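Monovalent Na+/H+ antiporter subunit D (Dietzia sp. DQ12-45-1b, PDB 7D3U) forms part of the bacterial Mrp complex, a multisubunit sodium/proton antiporter, and probably contributes a proton path through the membrane, as in related complex I subunits. Local coordinates at residues A173-I184 against A209-K220; K251-A262 against I308-F318. One frame throughout, in Å; residues are numbered along the deposited sequence.

Both contacts lie inside the antiporter-type transmembrane core of subunit D, and their centres are about 15 Å apart. Interaction 1 closes before interaction 2 opens along the chain. The helix of 209-220 is the go-between: it packs on 173-184, and then on 251-262. L217 CB meets I257 CG1 at 3.6 Å, and T210 CG2 meets I260 CG2 at 3.6 Å. The two contacts differ in spacing, with axes 7.9 Å apart in interaction 1 and 10.0 Å in interaction 2. Each holds a buried lysine, K220 and K251. Each also meets the alkyl chain of a dodecyl maltoside.

Interaction 1 of 2, residues A173-I184 against A209-K220; sequences ASTILLIGVALI and ATALVLFALAIK. With LMT (dodecyl-beta-D-maltoside), chain N.
The polar link across this contact is K220 to S174. K220 NZ donates to S174 OG at 2.8 Å. The lysine chain is extended through CE and bends only at its last torsion (chi4 -63°), which turns NZ onto the serine. S174 OG also bonds E137 in helix 129-146, so the serine links the lysine to the glutamate in a buried polar chain. A methionine in place of K220 would probably leave S174 OG without this donor and break the link from the lysine through the serine to E137. A buried lysine and a glutamate in the membrane interior are hallmarks of the antiporter-like subunits shared with complex I, where such residues are thought to relay protons.

The rest is apolar packing of two nearly antiparallel helices, at 161°. Small residues bring the backbones close. A216 CB lies 3.3 Å from A173 O. V213 CG2 presses on the bare backbone of G180, 3.6 Å from its carbonyl C. I176, L177, L212 and V213 interlock as knobs into holes. I176 CG2 touches L212 CD2 at 3.6 Å, the two side chains crossing near a right angle. L177 points CD1 at L217 CD2, 3.7 Å away, and also lies across K220 CE. At the other end A209 CB touches both L183 CB and I184 CG1. Detergent carbon C11 rests 3.7 Å from A218 CB.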
# COMPACT_ATOMS: atom_id res chain seq x y z
N ALA A 173 7.47 -5.29 -7.68
CA ALA A 173 6.61 -6.36 -7.20
C ALA A 173 5.78 -6.95 -8.34
O ALA A 173 5.58 -8.17 -8.40
CB ALA A 173 5.69 -5.84 -6.10
N SER A 174 5.31 -6.10 -9.25
CA SER A 174 4.56 -6.60 -10.40
C SER A 174 5.42 -7.49 -11.27
O SER A 174 4.96 -8.54 -11.75
CB SER A 174 4.01 -5.42 -11.20
OG SER A 174 2.85 -4.88 -10.59
N THR A 175 6.68 -7.11 -11.49
CA THR A 175 7.54 -7.92 -12.33
C THR A 175 7.95 -9.21 -11.63
O THR A 175 8.12 -10.24 -12.28
CB THR A 175 8.77 -7.13 -12.75
OG1 THR A 175 8.35 -5.90 -13.36
CG2 THR A 175 9.57 -7.91 -13.74
N ILE A 176 8.09 -9.18 -10.30
CA ILE A 176 8.35 -10.42 -9.58
C ILE A 176 7.14 -11.35 -9.67
O ILE A 176 7.29 -12.57 -9.83
CB ILE A 176 8.73 -10.12 -8.12
CG1 ILE A 176 10.11 -9.48 -8.05
CG2 ILE A 176 8.71 -11.38 -7.29
CD1 ILE A 176 10.53 -9.10 -6.66
N LEU A 177 5.94 -10.79 -9.59
CA LEU A 177 4.73 -11.58 -9.80
C LEU A 177 4.71 -12.17 -11.20
O LEU A 177 4.30 -13.32 -11.40
CB LEU A 177 3.49 -10.72 -9.57
CG LEU A 177 2.21 -11.34 -9.01
CD1 LEU A 177 1.23 -10.24 -8.67
CD2 LEU A 177 1.58 -12.31 -9.99
N LEU A 178 5.15 -11.40 -12.19
CA LEU A 178 5.18 -11.89 -13.56
C LEU A 178 6.18 -13.03 -13.72
O LEU A 178 5.90 -14.02 -14.40
CB LEU A 178 5.50 -10.75 -14.52
CG LEU A 178 5.52 -11.13 -16.00
CD1 LEU A 178 4.13 -11.55 -16.43
CD2 LEU A 178 6.01 -9.97 -16.83
N ILE A 179 7.35 -12.90 -13.11
CA ILE A 179 8.34 -13.97 -13.17
C ILE A 179 7.83 -15.21 -12.45
O ILE A 179 8.06 -16.34 -12.90
CB ILE A 179 9.68 -13.49 -12.58
CG1 ILE A 179 10.25 -12.35 -13.42
CG2 ILE A 179 10.68 -14.63 -12.50
CD1 ILE A 179 11.55 -11.80 -12.90
N GLY A 180 7.12 -15.03 -11.34
CA GLY A 180 6.54 -16.17 -10.66
C GLY A 180 5.49 -16.88 -11.49
O GLY A 180 5.44 -18.11 -11.54
N VAL A 181 4.63 -16.10 -12.16
CA VAL A 181 3.64 -16.69 -13.05
C VAL A 181 4.32 -17.42 -14.20
O VAL A 181 3.89 -18.49 -14.62
CB VAL A 181 2.68 -15.60 -13.56
CG1 VAL A 181 1.92 -16.07 -14.79
CG2 VAL A 181 1.71 -15.20 -12.46
N ALA A 182 5.41 -16.84 -14.72
CA ALA A 182 6.15 -17.49 -15.79
C ALA A 182 6.74 -18.82 -15.33
O ALA A 182 6.69 -19.82 -16.06
CB ALA A 182 7.26 -16.57 -16.30
N LEU A 183 7.29 -18.86 -14.12
CA LEU A 183 7.86 -20.11 -13.63
C LEU A 183 6.78 -21.14 -13.32
O LEU A 183 7.00 -22.34 -13.53
CB LEU A 183 8.72 -19.85 -12.39
CG LEU A 183 9.96 -18.99 -12.63
CD1 LEU A 183 10.78 -18.88 -11.36
CD2 LEU A 183 10.80 -19.56 -13.76
N ILE A 184 5.62 -20.70 -12.84
CA ILE A 184 4.50 -21.63 -12.64
C ILE A 184 4.07 -22.22 -13.98
O ILE A 184 3.83 -23.42 -14.09
CB ILE A 184 3.33 -20.92 -11.94
CG1 ILE A 184 3.70 -20.57 -10.50
CG2 ILE A 184 2.10 -21.80 -11.94
CD1 ILE A 184 2.57 -19.96 -9.72
N ALA A 209 8.11 -21.33 -7.19
CA ALA A 209 7.48 -20.31 -8.02
C ALA A 209 6.26 -19.70 -7.33
O ALA A 209 6.04 -18.49 -7.39
CB ALA A 209 7.09 -20.90 -9.37
N THR A 210 5.46 -20.54 -6.66
CA THR A 210 4.32 -20.00 -5.93
C THR A 210 4.77 -19.17 -4.74
O THR A 210 4.09 -18.21 -4.37
CB THR A 210 3.41 -21.14 -5.47
OG1 THR A 210 3.23 -22.07 -6.54
CG2 THR A 210 2.05 -20.59 -5.08
N ALA A 211 5.92 -19.50 -4.14
CA ALA A 211 6.48 -18.65 -3.10
C ALA A 211 6.93 -17.32 -3.66
O ALA A 211 6.80 -16.29 -3.01
CB ALA A 211 7.63 -19.36 -2.40
N LEU A 212 7.45 -17.32 -4.89
CA LEU A 212 7.79 -16.06 -5.56
C LEU A 212 6.54 -15.21 -5.78
O LEU A 212 6.56 -14.00 -5.55
CB LEU A 212 8.48 -16.34 -6.89
CG LEU A 212 9.96 -15.97 -7.00
CD1 LEU A 212 10.41 -16.05 -8.44
CD2 LEU A 212 10.20 -14.59 -6.44
N VAL A 213 5.45 -15.84 -6.22
CA VAL A 213 4.20 -15.11 -6.42
C VAL A 213 3.69 -14.55 -5.10
O VAL A 213 3.29 -13.38 -5.01
CB VAL A 213 3.16 -16.01 -7.10
CG1 VAL A 213 1.81 -15.32 -7.15
CG2 VAL A 213 3.61 -16.39 -8.49
N LEU A 214 3.70 -15.38 -4.05
CA LEU A 214 3.25 -14.93 -2.74
C LEU A 214 4.15 -13.83 -2.19
O LEU A 214 3.68 -12.94 -1.48
CB LEU A 214 3.20 -16.11 -1.77
CG LEU A 214 2.11 -17.14 -2.03
CD1 LEU A 214 2.17 -18.25 -0.99
CD2 LEU A 214 0.75 -16.48 -2.02
N PHE A 215 5.44 -13.86 -2.52
CA PHE A 215 6.35 -12.82 -2.04
C PHE A 215 6.11 -11.51 -2.78
O PHE A 215 6.18 -10.44 -2.17
CB PHE A 215 7.79 -13.29 -2.20
CG PHE A 215 8.80 -12.19 -2.11
CD1 PHE A 215 8.87 -11.39 -0.98
CD2 PHE A 215 9.69 -11.96 -3.14
CE1 PHE A 215 9.80 -10.38 -0.90
CE2 PHE A 215 10.62 -10.96 -3.06
CZ PHE A 215 10.68 -10.17 -1.93
N ALA A 216 5.81 -11.58 -4.07
CA ALA A 216 5.41 -10.37 -4.78
C ALA A 216 4.13 -9.79 -4.21
O ALA A 216 4.03 -8.57 -4.00
CB ALA A 216 5.24 -10.66 -6.27
N LEU A 217 3.15 -10.64 -3.93
CA LEU A 217 1.91 -10.16 -3.32
C LEU A 217 2.14 -9.65 -1.90
O LEU A 217 1.41 -8.77 -1.44
CB LEU A 217 0.86 -11.27 -3.32
CG LEU A 217 0.45 -11.72 -4.72
CD1 LEU A 217 -0.26 -13.06 -4.67
CD2 LEU A 217 -0.42 -10.67 -5.38
N ALA A 218 3.14 -10.17 -1.20
CA ALA A 218 3.48 -9.66 0.12
C ALA A 218 4.14 -8.29 0.03
O ALA A 218 3.89 -7.42 0.88
CB ALA A 218 4.38 -10.64 0.85
N ILE A 219 5.01 -8.09 -0.96
CA ILE A 219 5.53 -6.75 -1.23
C ILE A 219 4.38 -5.79 -1.48
O ILE A 219 4.32 -4.69 -0.93
CB ILE A 219 6.50 -6.76 -2.42
CG1 ILE A 219 7.70 -7.67 -2.15
CG2 ILE A 219 6.99 -5.36 -2.72
CD1 ILE A 219 8.60 -7.82 -3.35
N LYS A 220 3.43 -6.21 -2.32
CA LYS A 220 2.26 -5.37 -2.58
C LYS A 220 1.42 -5.18 -1.33
O LYS A 220 0.69 -4.18 -1.23
CB LYS A 220 1.41 -5.99 -3.69
CG LYS A 220 2.11 -6.02 -5.03
CD LYS A 220 1.22 -6.64 -6.09
CE LYS A 220 1.95 -6.71 -7.41
NZ LYS A 220 2.29 -5.36 -7.92
C1B LMT N . 11.84 -29.44 7.32
C2B LMT N . 13.03 -30.33 6.90
C3B LMT N . 12.67 -31.82 7.04
C4B LMT N . 11.35 -32.16 6.29
C5B LMT N . 10.31 -31.07 6.62
C6B LMT N . 8.97 -31.72 6.97
O1B LMT N . 11.52 -28.62 6.25
O2B LMT N . 13.32 -30.02 5.60
O3B LMT N . 12.63 -32.21 8.36
O4' LMT N . 11.56 -32.18 4.93
O5B LMT N . 10.74 -30.22 7.66
O6B LMT N . 8.10 -30.78 7.43
C1' LMT N . 11.16 -24.78 4.96
C2' LMT N . 12.54 -25.08 5.58
C3' LMT N . 12.70 -26.60 5.81
C4' LMT N . 11.47 -27.23 6.49
C5' LMT N . 10.23 -26.69 5.75
C6' LMT N . 8.93 -27.26 6.25
O1' LMT N . 10.95 -23.44 4.89
O2' LMT N . 13.49 -24.68 4.69
O3' LMT N . 13.81 -26.85 6.57
O5' LMT N . 10.18 -25.30 5.83
O6' LMT N . 8.94 -27.12 7.61
C1 LMT N . 10.90 -22.93 3.59
C2 LMT N . 10.24 -21.59 3.74
C3 LMT N . 10.48 -20.60 2.65
C4 LMT N . 10.09 -19.26 3.19
C5 LMT N . 10.40 -18.20 2.20
C6 LMT N . 9.24 -17.93 1.29
C7 LMT N . 8.82 -16.50 1.42
C8 LMT N . 7.44 -16.37 0.89
C9 LMT N . 6.79 -15.07 1.21
C10 LMT N . 5.49 -15.38 1.90
C11 LMT N . 4.60 -14.18 1.93
C12 LMT N . 3.24 -14.52 2.45

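Interaction 2 of 2, residues K251-A262 against I308-F318; sequences KIAIYAIYRIYA and IGYILLGVALF. With LMT (dodecyl-beta-D-maltoside), chain R.
Two nearly parallel transmembrane helices of the antiporter core meet here, at 11°, and the second is kinked. Y258 fills the gap between them as a knob among I311, L312, G314 and V315. Its OH donates to I311 O at 2.8 Å. The hydroxyl comes from above the carbonyl plane, 43° out of it, while G314 N reaches the same oxygen from the opposite face. The oxygen is thus gripped by two donors beside the kink. G314 lacks a side chain, and a CB there would run into the tyrosine OH. V315 CB sits over one face of the Y258 ring in a CH-pi contact, 4.1 Å from its centroid.

Toward the K251 end the contact is aliphatic. I254 sends CD1 to L312 CG at 3.5 Å, and its CG2 branch, anti to the backbone N, meets I311 CG2 at 3.6 Å. K251 lays its tip beside I308 CD1, while NZ bonds the backbone of S246.

Toward the other end Y261 turns a ring edge to the face of F318, an offset edge-to-face pair with planes at 68°. F318 CZ also packs on A262 CB at 3.7 Å. Detergent C11 lies over one face of the Y261 ring, toward its rim, and C10 comes within 3.6 Å of Y261 CE1. A buried lysine, here K251, within the membrane-spanning helix bundle is typical of the antiporter-like subunits of Mrp and complex I.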
# COMPACT_ATOMS: atom_id res chain seq x y z
N LYS A 251 -5.26 -4.67 0.07
CA LYS A 251 -6.31 -5.65 0.34
C LYS A 251 -6.54 -6.57 -0.85
O LYS A 251 -6.89 -7.74 -0.66
CB LYS A 251 -7.60 -4.94 0.74
CG LYS A 251 -7.67 -4.60 2.22
CD LYS A 251 -6.69 -3.51 2.61
CE LYS A 251 -6.45 -3.49 4.10
NZ LYS A 251 -5.41 -2.49 4.47
N ILE A 252 -6.34 -6.08 -2.08
CA ILE A 252 -6.34 -6.98 -3.23
C ILE A 252 -5.17 -7.96 -3.12
O ILE A 252 -5.31 -9.15 -3.44
CB ILE A 252 -6.30 -6.19 -4.55
CG1 ILE A 252 -7.65 -5.53 -4.82
CG2 ILE A 252 -5.93 -7.10 -5.71
CD1 ILE A 252 -8.83 -6.37 -4.41
N ALA A 253 -4.02 -7.48 -2.64
CA ALA A 253 -2.90 -8.39 -2.42
C ALA A 253 -3.24 -9.43 -1.34
O ALA A 253 -2.84 -10.59 -1.45
CB ALA A 253 -1.65 -7.60 -2.03
N ILE A 254 -3.96 -9.01 -0.30
CA ILE A 254 -4.36 -9.95 0.75
C ILE A 254 -5.29 -11.02 0.17
O ILE A 254 -5.13 -12.22 0.44
CB ILE A 254 -5.04 -9.21 1.92
CG1 ILE A 254 -4.09 -8.19 2.54
CG2 ILE A 254 -5.50 -10.20 2.96
CD1 ILE A 254 -2.74 -8.73 2.84
N TYR A 255 -6.30 -10.59 -0.59
CA TYR A 255 -7.21 -11.54 -1.21
C TYR A 255 -6.45 -12.50 -2.12
O TYR A 255 -6.77 -13.69 -2.18
CB TYR A 255 -8.29 -10.80 -2.00
CG TYR A 255 -9.02 -11.66 -3.00
CD1 TYR A 255 -10.11 -12.42 -2.61
CD2 TYR A 255 -8.63 -11.70 -4.33
CE1 TYR A 255 -10.79 -13.21 -3.52
CE2 TYR A 255 -9.30 -12.49 -5.24
CZ TYR A 255 -10.38 -13.24 -4.83
OH TYR A 255 -11.05 -14.03 -5.74
N ALA A 256 -5.45 -11.99 -2.85
CA ALA A 256 -4.68 -12.85 -3.73
C ALA A 256 -3.87 -13.87 -2.94
O ALA A 256 -3.80 -15.04 -3.33
CB ALA A 256 -3.75 -12.01 -4.59
N ILE A 257 -3.25 -13.45 -1.84
CA ILE A 257 -2.51 -14.39 -1.01
C ILE A 257 -3.44 -15.47 -0.48
O ILE A 257 -3.12 -16.66 -0.49
CB ILE A 257 -1.78 -13.66 0.13
CG1 ILE A 257 -0.63 -12.82 -0.42
CG2 ILE A 257 -1.26 -14.66 1.15
CD1 ILE A 257 0.27 -12.25 0.65
N TYR A 258 -4.62 -15.06 -0.01
CA TYR A 258 -5.60 -16.02 0.48
C TYR A 258 -5.97 -17.04 -0.59
O TYR A 258 -5.88 -18.25 -0.38
CB TYR A 258 -6.85 -15.30 0.97
CG TYR A 258 -6.83 -14.97 2.44
CD1 TYR A 258 -5.94 -14.03 2.95
CD2 TYR A 258 -7.71 -15.58 3.32
CE1 TYR A 258 -5.92 -13.72 4.29
CE2 TYR A 258 -7.69 -15.28 4.66
CZ TYR A 258 -6.80 -14.35 5.14
OH TYR A 258 -6.78 -14.04 6.48
N ARG A 259 -6.37 -16.55 -1.77
CA ARG A 259 -6.81 -17.45 -2.83
C ARG A 259 -5.69 -18.37 -3.28
O ARG A 259 -5.91 -19.57 -3.49
CB ARG A 259 -7.34 -16.64 -4.01
CG ARG A 259 -7.90 -17.48 -5.14
CD ARG A 259 -9.26 -18.03 -4.78
NE ARG A 259 -10.30 -17.00 -4.89
CZ ARG A 259 -11.53 -17.14 -4.42
NH1 ARG A 259 -11.89 -18.25 -3.80
NH2 ARG A 259 -12.41 -16.16 -4.57
N ILE A 260 -4.48 -17.84 -3.44
CA ILE A 260 -3.37 -18.64 -3.93
C ILE A 260 -3.00 -19.72 -2.92
O ILE A 260 -2.89 -20.90 -3.26
CB ILE A 260 -2.16 -17.75 -4.27
CG1 ILE A 260 -2.46 -16.90 -5.49
CG2 ILE A 260 -0.94 -18.59 -4.52
CD1 ILE A 260 -3.01 -17.69 -6.64
N TYR A 261 -2.80 -19.33 -1.66
CA TYR A 261 -2.41 -20.33 -0.67
C TYR A 261 -3.53 -21.31 -0.35
O TYR A 261 -3.25 -22.42 0.10
CB TYR A 261 -1.93 -19.66 0.62
CG TYR A 261 -1.21 -20.62 1.53
CD1 TYR A 261 0.12 -20.94 1.32
CD2 TYR A 261 -1.87 -21.23 2.59
CE1 TYR A 261 0.78 -21.83 2.15
CE2 TYR A 261 -1.22 -22.12 3.41
CZ TYR A 261 0.10 -22.41 3.19
OH TYR A 261 0.75 -23.29 4.01
N ALA A 262 -4.79 -20.93 -0.59
CA ALA A 262 -5.88 -21.86 -0.32
C ALA A 262 -6.08 -22.84 -1.47
O ALA A 262 -6.36 -24.02 -1.23
CB ALA A 262 -7.17 -21.09 -0.05
N ILE A 308 -2.39 -5.31 8.40
CA ILE A 308 -2.15 -6.26 7.32
C ILE A 308 -1.49 -7.52 7.87
O ILE A 308 -1.83 -8.64 7.49
CB ILE A 308 -1.30 -5.62 6.21
CG1 ILE A 308 -2.17 -4.74 5.32
CG2 ILE A 308 -0.61 -6.68 5.38
CD1 ILE A 308 -3.37 -5.45 4.75
N GLY A 309 -0.54 -7.34 8.79
CA GLY A 309 0.01 -8.49 9.49
C GLY A 309 -1.05 -9.24 10.28
O GLY A 309 -1.00 -10.46 10.40
N TYR A 310 -2.01 -8.50 10.83
CA TYR A 310 -3.12 -9.13 11.54
C TYR A 310 -3.95 -10.01 10.61
O TYR A 310 -4.27 -11.16 10.93
CB TYR A 310 -4.01 -8.07 12.18
CG TYR A 310 -3.79 -7.84 13.65
CD1 TYR A 310 -4.46 -8.60 14.60
CD2 TYR A 310 -2.94 -6.85 14.10
CE1 TYR A 310 -4.27 -8.39 15.94
CE2 TYR A 310 -2.74 -6.63 15.44
CZ TYR A 310 -3.41 -7.40 16.35
OH TYR A 310 -3.21 -7.18 17.70
N ILE A 311 -4.33 -9.46 9.45
CA ILE A 311 -5.22 -10.18 8.54
C ILE A 311 -4.53 -11.43 8.00
O ILE A 311 -5.08 -12.53 8.06
CB ILE A 311 -5.66 -9.26 7.39
CG1 ILE A 311 -6.41 -8.05 7.94
CG2 ILE A 311 -6.54 -10.01 6.43
CD1 ILE A 311 -6.58 -6.95 6.93
N LEU A 312 -3.33 -11.26 7.45
CA LEU A 312 -2.62 -12.39 6.86
C LEU A 312 -2.33 -13.49 7.87
O LEU A 312 -2.10 -14.63 7.47
CB LEU A 312 -1.31 -11.91 6.22
CG LEU A 312 -1.47 -11.34 4.82
CD1 LEU A 312 -0.14 -10.85 4.28
CD2 LEU A 312 -2.09 -12.36 3.89
N LEU A 313 -2.34 -13.17 9.16
CA LEU A 313 -2.23 -14.22 10.17
C LEU A 313 -3.39 -15.20 10.06
O LEU A 313 -3.24 -16.37 10.45
CB LEU A 313 -2.19 -13.60 11.56
CG LEU A 313 -1.80 -14.53 12.71
CD1 LEU A 313 -0.42 -15.10 12.46
CD2 LEU A 313 -1.85 -13.79 14.03
N GLY A 314 -4.53 -14.76 9.53
CA GLY A 314 -5.65 -15.66 9.36
C GLY A 314 -5.37 -16.78 8.37
O GLY A 314 -5.97 -17.85 8.47
N VAL A 315 -4.47 -16.55 7.42
CA VAL A 315 -4.09 -17.62 6.50
C VAL A 315 -2.92 -18.44 7.02
O VAL A 315 -2.71 -19.57 6.55
CB VAL A 315 -3.75 -17.05 5.10
CG1 VAL A 315 -2.55 -16.13 5.16
CG2 VAL A 315 -3.50 -18.18 4.12
N ALA A 316 -2.17 -17.93 7.99
CA ALA A 316 -1.16 -18.73 8.67
C ALA A 316 -1.77 -19.61 9.76
O ALA A 316 -1.05 -20.43 10.34
CB ALA A 316 -0.09 -17.82 9.28
N LEU A 317 -3.05 -19.45 10.04
CA LEU A 317 -3.81 -20.31 10.94
C LEU A 317 -4.85 -21.09 10.16
O LEU A 317 -6.01 -21.21 10.59
CB LEU A 317 -4.47 -19.49 12.05
CG LEU A 317 -3.59 -18.50 12.81
CD1 LEU A 317 -4.44 -17.62 13.70
CD2 LEU A 317 -2.55 -19.24 13.63
N PHE A 318 -4.45 -21.62 9.01
CA PHE A 318 -5.38 -22.21 8.05
C PHE A 318 -6.30 -23.22 8.71
O PHE A 318 -5.87 -24.04 9.53
CB PHE A 318 -4.59 -22.88 6.92
CG PHE A 318 -5.28 -22.84 5.60
CD1 PHE A 318 -5.12 -21.76 4.75
CD2 PHE A 318 -6.10 -23.88 5.19
CE1 PHE A 318 -5.76 -21.71 3.54
CE2 PHE A 318 -6.73 -23.84 3.97
CZ PHE A 318 -6.56 -22.76 3.14
C1B LMT R . 12.68 -31.56 1.93
C2B LMT R . 14.21 -31.40 1.93
C3B LMT R . 14.91 -32.74 2.19
C4B LMT R . 13.94 -33.73 2.89
C5B LMT R . 12.74 -33.94 1.95
C6B LMT R . 11.59 -34.59 2.71
O1B LMT R . 12.10 -30.47 1.30
O2B LMT R . 14.56 -30.90 0.70
O3B LMT R . 16.08 -32.58 2.88
O4' LMT R . 14.56 -34.93 3.12
O5B LMT R . 12.30 -32.75 1.31
O6B LMT R . 10.56 -34.87 1.85
C1' LMT R . 11.05 -27.52 0.02
C2' LMT R . 12.51 -27.77 0.41
C3' LMT R . 12.57 -28.21 1.89
C4' LMT R . 11.64 -29.41 2.11
C5' LMT R . 10.25 -28.98 1.58
C6' LMT R . 9.12 -29.22 2.54
O1' LMT R . 10.90 -26.25 -0.47
O2' LMT R . 12.98 -28.80 -0.36
O3' LMT R . 12.20 -27.19 2.70
O5' LMT R . 10.26 -27.63 1.19
O6' LMT R . 9.70 -29.47 3.76
C1 LMT R . 10.28 -25.33 0.39
C2 LMT R . 9.43 -24.49 -0.51
C3 LMT R . 9.21 -23.08 -0.08
C4 LMT R . 7.73 -22.82 -0.14
C5 LMT R . 7.42 -21.53 0.53
C6 LMT R . 5.98 -21.42 0.90
C7 LMT R . 5.74 -20.12 1.59
C8 LMT R . 4.31 -20.03 1.98
C9 LMT R . 3.96 -18.77 2.70
C10 LMT R . 2.48 -18.78 2.95
C11 LMT R . 2.17 -18.95 4.40
C12 LMT R . 1.18 -17.94 4.86